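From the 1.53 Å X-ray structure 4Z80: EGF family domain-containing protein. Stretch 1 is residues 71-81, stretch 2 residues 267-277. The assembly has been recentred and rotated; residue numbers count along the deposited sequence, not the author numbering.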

# COMPACT_ATOMS: atom_id res chain seq x y z
N TYR A 71 -11.88 13.75 11.10
CA TYR A 71 -10.88 13.54 12.15
C TYR A 71 -9.44 13.81 11.73
O TYR A 71 -8.73 14.57 12.37
CB TYR A 71 -10.94 12.10 12.67
CG TYR A 71 -12.25 11.69 13.29
CD1 TYR A 71 -12.63 12.15 14.54
CD2 TYR A 71 -13.10 10.81 12.63
CE1 TYR A 71 -13.83 11.75 15.11
CE2 TYR A 71 -14.30 10.41 13.19
CZ TYR A 71 -14.65 10.89 14.44
OH TYR A 71 -15.84 10.49 15.00
N CYS A 72 -9.01 13.17 10.65
CA CYS A 72 -7.59 13.17 10.31
C CYS A 72 -7.17 14.42 9.55
O CYS A 72 -6.00 14.55 9.19
CB CYS A 72 -7.24 11.92 9.51
SG CYS A 72 -7.52 10.36 10.41
N GLN A 73 -8.10 15.34 9.32
CA GLN A 73 -7.77 16.65 8.75
C GLN A 73 -7.47 17.69 9.83
O GLN A 73 -7.03 18.79 9.53
CB GLN A 73 -8.90 17.15 7.84
CG GLN A 73 -8.89 16.48 6.49
CD GLN A 73 -9.99 16.95 5.53
OE1 GLN A 73 -10.12 16.41 4.44
NE2 GLN A 73 -10.78 17.94 5.94
N SER A 74 -7.70 17.32 11.08
CA SER A 74 -7.44 18.21 12.22
C SER A 74 -5.96 18.52 12.38
O SER A 74 -5.11 17.65 12.16
CB SER A 74 -7.96 17.59 13.51
OG SER A 74 -7.55 18.35 14.64
N SER A 75 -5.65 19.74 12.80
CA SER A 75 -4.27 20.13 13.04
C SER A 75 -3.68 19.36 14.21
O SER A 75 -2.46 19.26 14.34
CB SER A 75 -4.17 21.64 13.30
OG SER A 75 -4.97 22.02 14.40
N SER A 76 -4.53 18.79 15.06
CA SER A 76 -4.07 18.03 16.22
C SER A 76 -3.98 16.53 15.91
O SER A 76 -3.60 15.75 16.78
CB SER A 76 -4.97 18.27 17.42
OG SER A 76 -6.29 17.81 17.17
N ALA A 77 -4.35 16.14 14.70
CA ALA A 77 -4.20 14.75 14.27
C ALA A 77 -2.75 14.50 13.89
O ALA A 77 -2.19 15.23 13.08
CB ALA A 77 -5.12 14.45 13.11
N LYS A 78 -2.15 13.46 14.46
CA LYS A 78 -0.79 13.11 14.08
C LYS A 78 -0.82 12.17 12.88
O LYS A 78 -1.46 11.13 12.91
CB LYS A 78 -0.05 12.45 15.24
CG LYS A 78 1.39 12.10 14.92
CD LYS A 78 2.13 11.57 16.14
CE LYS A 78 3.56 11.20 15.80
NZ LYS A 78 4.33 10.79 17.00
N ILE A 79 -0.13 12.56 11.82
CA ILE A 79 0.06 11.71 10.65
C ILE A 79 1.57 11.55 10.49
O ILE A 79 2.30 12.53 10.59
CB ILE A 79 -0.58 12.31 9.39
CG1 ILE A 79 -2.04 12.71 9.68
CG2 ILE A 79 -0.50 11.30 8.25
CD1 ILE A 79 -2.75 13.30 8.53
N ASP A 80 2.03 10.32 10.25
CA ASP A 80 3.46 10.04 10.31
C ASP A 80 4.28 10.90 9.34
O ASP A 80 5.42 11.25 9.62
CB ASP A 80 3.72 8.55 10.04
CG ASP A 80 3.28 8.09 8.66
OD1 ASP A 80 2.05 7.91 8.43
OD2 ASP A 80 4.16 7.88 7.81
N THR A 81 3.68 11.27 8.21
CA THR A 81 4.35 12.09 7.21
C THR A 81 4.59 13.55 7.65
O THR A 81 5.44 14.24 7.08
CB THR A 81 3.55 12.08 5.90
OG1 THR A 81 2.16 12.22 6.21
CG2 THR A 81 3.78 10.75 5.16
N PRO A 267 -8.57 3.34 16.53
CA PRO A 267 -8.91 4.43 17.44
C PRO A 267 -8.18 5.72 17.09
O PRO A 267 -7.01 5.69 16.70
CB PRO A 267 -8.45 3.91 18.79
CG PRO A 267 -7.29 3.06 18.47
CD PRO A 267 -7.59 2.42 17.14
N TYR A 268 -8.88 6.85 17.21
CA TYR A 268 -8.25 8.15 17.16
C TYR A 268 -8.72 9.03 18.31
O TYR A 268 -9.92 9.19 18.54
CB TYR A 268 -8.53 8.88 15.84
CG TYR A 268 -8.04 10.31 15.92
CD1 TYR A 268 -6.68 10.60 15.96
CD2 TYR A 268 -8.94 11.37 16.01
CE1 TYR A 268 -6.23 11.89 16.07
CE2 TYR A 268 -8.49 12.67 16.12
CZ TYR A 268 -7.14 12.93 16.14
OH TYR A 268 -6.68 14.22 16.25
N LYS A 269 -7.76 9.61 19.02
CA LYS A 269 -8.02 10.61 20.04
C LYS A 269 -7.06 11.77 19.81
O LYS A 269 -5.90 11.56 19.47
CB LYS A 269 -7.85 10.02 21.44
CG LYS A 269 -8.11 10.98 22.57
CD LYS A 269 -8.12 10.20 23.87
CE LYS A 269 -8.43 11.08 25.07
NZ LYS A 269 -8.65 10.25 26.29
N SER A 270 -7.58 12.99 20.00
CA SER A 270 -6.85 14.22 19.69
C SER A 270 -5.40 14.15 20.18
O SER A 270 -5.14 13.80 21.33
CB SER A 270 -7.56 15.42 20.33
OG SER A 270 -7.16 16.64 19.71
N GLY A 271 -4.47 14.46 19.28
CA GLY A 271 -3.06 14.42 19.61
C GLY A 271 -2.37 13.11 19.27
O GLY A 271 -1.14 13.05 19.25
N GLY A 272 -3.15 12.06 19.03
CA GLY A 272 -2.60 10.74 18.73
C GLY A 272 -2.53 10.50 17.24
O GLY A 272 -2.98 11.33 16.46
N ASN A 273 -1.94 9.38 16.83
CA ASN A 273 -1.92 9.00 15.42
C ASN A 273 -3.33 8.79 14.89
O ASN A 273 -4.15 8.12 15.51
CB ASN A 273 -1.08 7.74 15.20
CG ASN A 273 0.40 8.04 15.08
OD1 ASN A 273 0.91 8.31 13.99
ND2 ASN A 273 1.09 7.98 16.20
N CYS A 274 -3.59 9.39 13.73
CA CYS A 274 -4.85 9.25 13.03
C CYS A 274 -4.60 8.37 11.81
O CYS A 274 -3.86 8.77 10.91
CB CYS A 274 -5.39 10.62 12.61
SG CYS A 274 -7.19 10.70 12.39
N PHE A 275 -5.20 7.18 11.81
CA PHE A 275 -4.98 6.19 10.77
C PHE A 275 -6.11 6.23 9.75
O PHE A 275 -7.26 5.93 10.07
CB PHE A 275 -4.87 4.78 11.38
CG PHE A 275 -3.70 4.60 12.30
CD1 PHE A 275 -2.43 4.35 11.79
CD2 PHE A 275 -3.85 4.70 13.67
CE1 PHE A 275 -1.35 4.19 12.63
CE2 PHE A 275 -2.77 4.55 14.52
CZ PHE A 275 -1.51 4.29 13.99
N ARG A 276 -5.79 6.60 8.51
CA ARG A 276 -6.79 6.68 7.46
C ARG A 276 -6.14 6.45 6.11
O ARG A 276 -4.99 6.83 5.88
CB ARG A 276 -7.50 8.03 7.48
CG ARG A 276 -8.55 8.20 6.39
CD ARG A 276 -9.44 9.42 6.60
NE ARG A 276 -10.41 9.56 5.52
CZ ARG A 276 -11.69 9.21 5.58
NH1 ARG A 276 -12.22 8.70 6.68
NH2 ARG A 276 -12.46 9.39 4.51
N SER A 277 -6.90 5.82 5.21
CA SER A 277 -6.47 5.59 3.84
C SER A 277 -5.10 4.94 3.78
O SER A 277 -4.22 5.34 3.02
CB SER A 277 -6.49 6.91 3.06
OG SER A 277 -7.80 7.44 3.09
O HOH W 1 -8.42 16.15 16.67
O HOH W 2 -0.43 8.46 11.39
O HOH W 3 3.83 8.02 16.61

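What fastens two segments that lie nearly two hundred residues apart in the same chain? The covalent answer is the disulfide between Cys72 and Cys274, with Cys72 SG 2.0 Å from Cys274 SG and a chi3 of -81°, close to the right angle that a relaxed disulfide prefers. Cys72 sits in the short 3-10 segment at the start of the first stretch, its CA-to-CB bond running sideways, whereas that of Cys274 points toward the partner. Cys274 is among the residues most covered by the contact, and the bridge is buried with apolar neighbours around it: Tyr71 CB lies 4.0 Å from Cys274 SG, Ala77 CB is 3.9 Å from Cys274 CB, and Arg276 CB packs 3.7 Å from Cys72 SG.

How do the backbones meet beyond the disulfide? Lys78, which has the largest covered area of all, forms a single beta bridge with Asn273, their CA atoms 4.5 Å apart. Its two backbone polar groups reach the residues before and after Asn273: Lys78 N donates to Gly272 O at 3.0 Å, and Cys274 N donates to Lys78 O at 2.9 Å, the latter nearly straight at 168°. Between these bonds, Asn273 CA approaches Lys78 O at 3.3 Å in a CA-H...O contact. Cys274 is therefore held twice, through its amide and through its sulfur.

What do the side chains of Lys78 and Asn273 contribute? The lysine is fully extended, all four chi angles being t; its CA-to-CB bond points toward the second stretch, but its end leads away. Along the way Lys78 CD passes 3.7 Å from Asn273 ND2, and water 3 joins the two ends, accepting from Lys78 NZ and from Asn273 ND2, each at 2.8 Å. Water 2 makes a further link, donating to Asn273 OD1 at 2.9 Å and accepting a weak bond from Asp80 N at 3.3 Å. Solvent thus extends a backbone pairing that is itself only one bridge long.

Why do the turns at Ser76 and Gly271 come together? A type I turn from Ser74 to Ala77 meets a type II turn from Lys269 to Gly272, bringing Gly271 N within 2.9 Å of Ser76 O in a weak hydrogen bond, bent to 129°. The positive phi of Gly271 suits glycine, since a CB there would be jammed against the carbonyl oxygen of Ser270. Ser76 OG and Ser270 OG share a hydrogen bond of 2.9 Å, while water 1 connects Ser76 OG at 2.7 Å with Tyr268 OH at 2.6 Å.

Where does Tyr268 fit between the turns and the disulfide? Its CA-to-CB bond points toward the first stretch, and its ring spans the gap between Tyr71 and Ala77. Tyr71 CB lies 4.0 Å from Tyr268 CD2, and Ala77 CB is 3.9 Å from Tyr268 CZ, so apolar packing along the ring accompanies the water-bound hydroxyl at its tip.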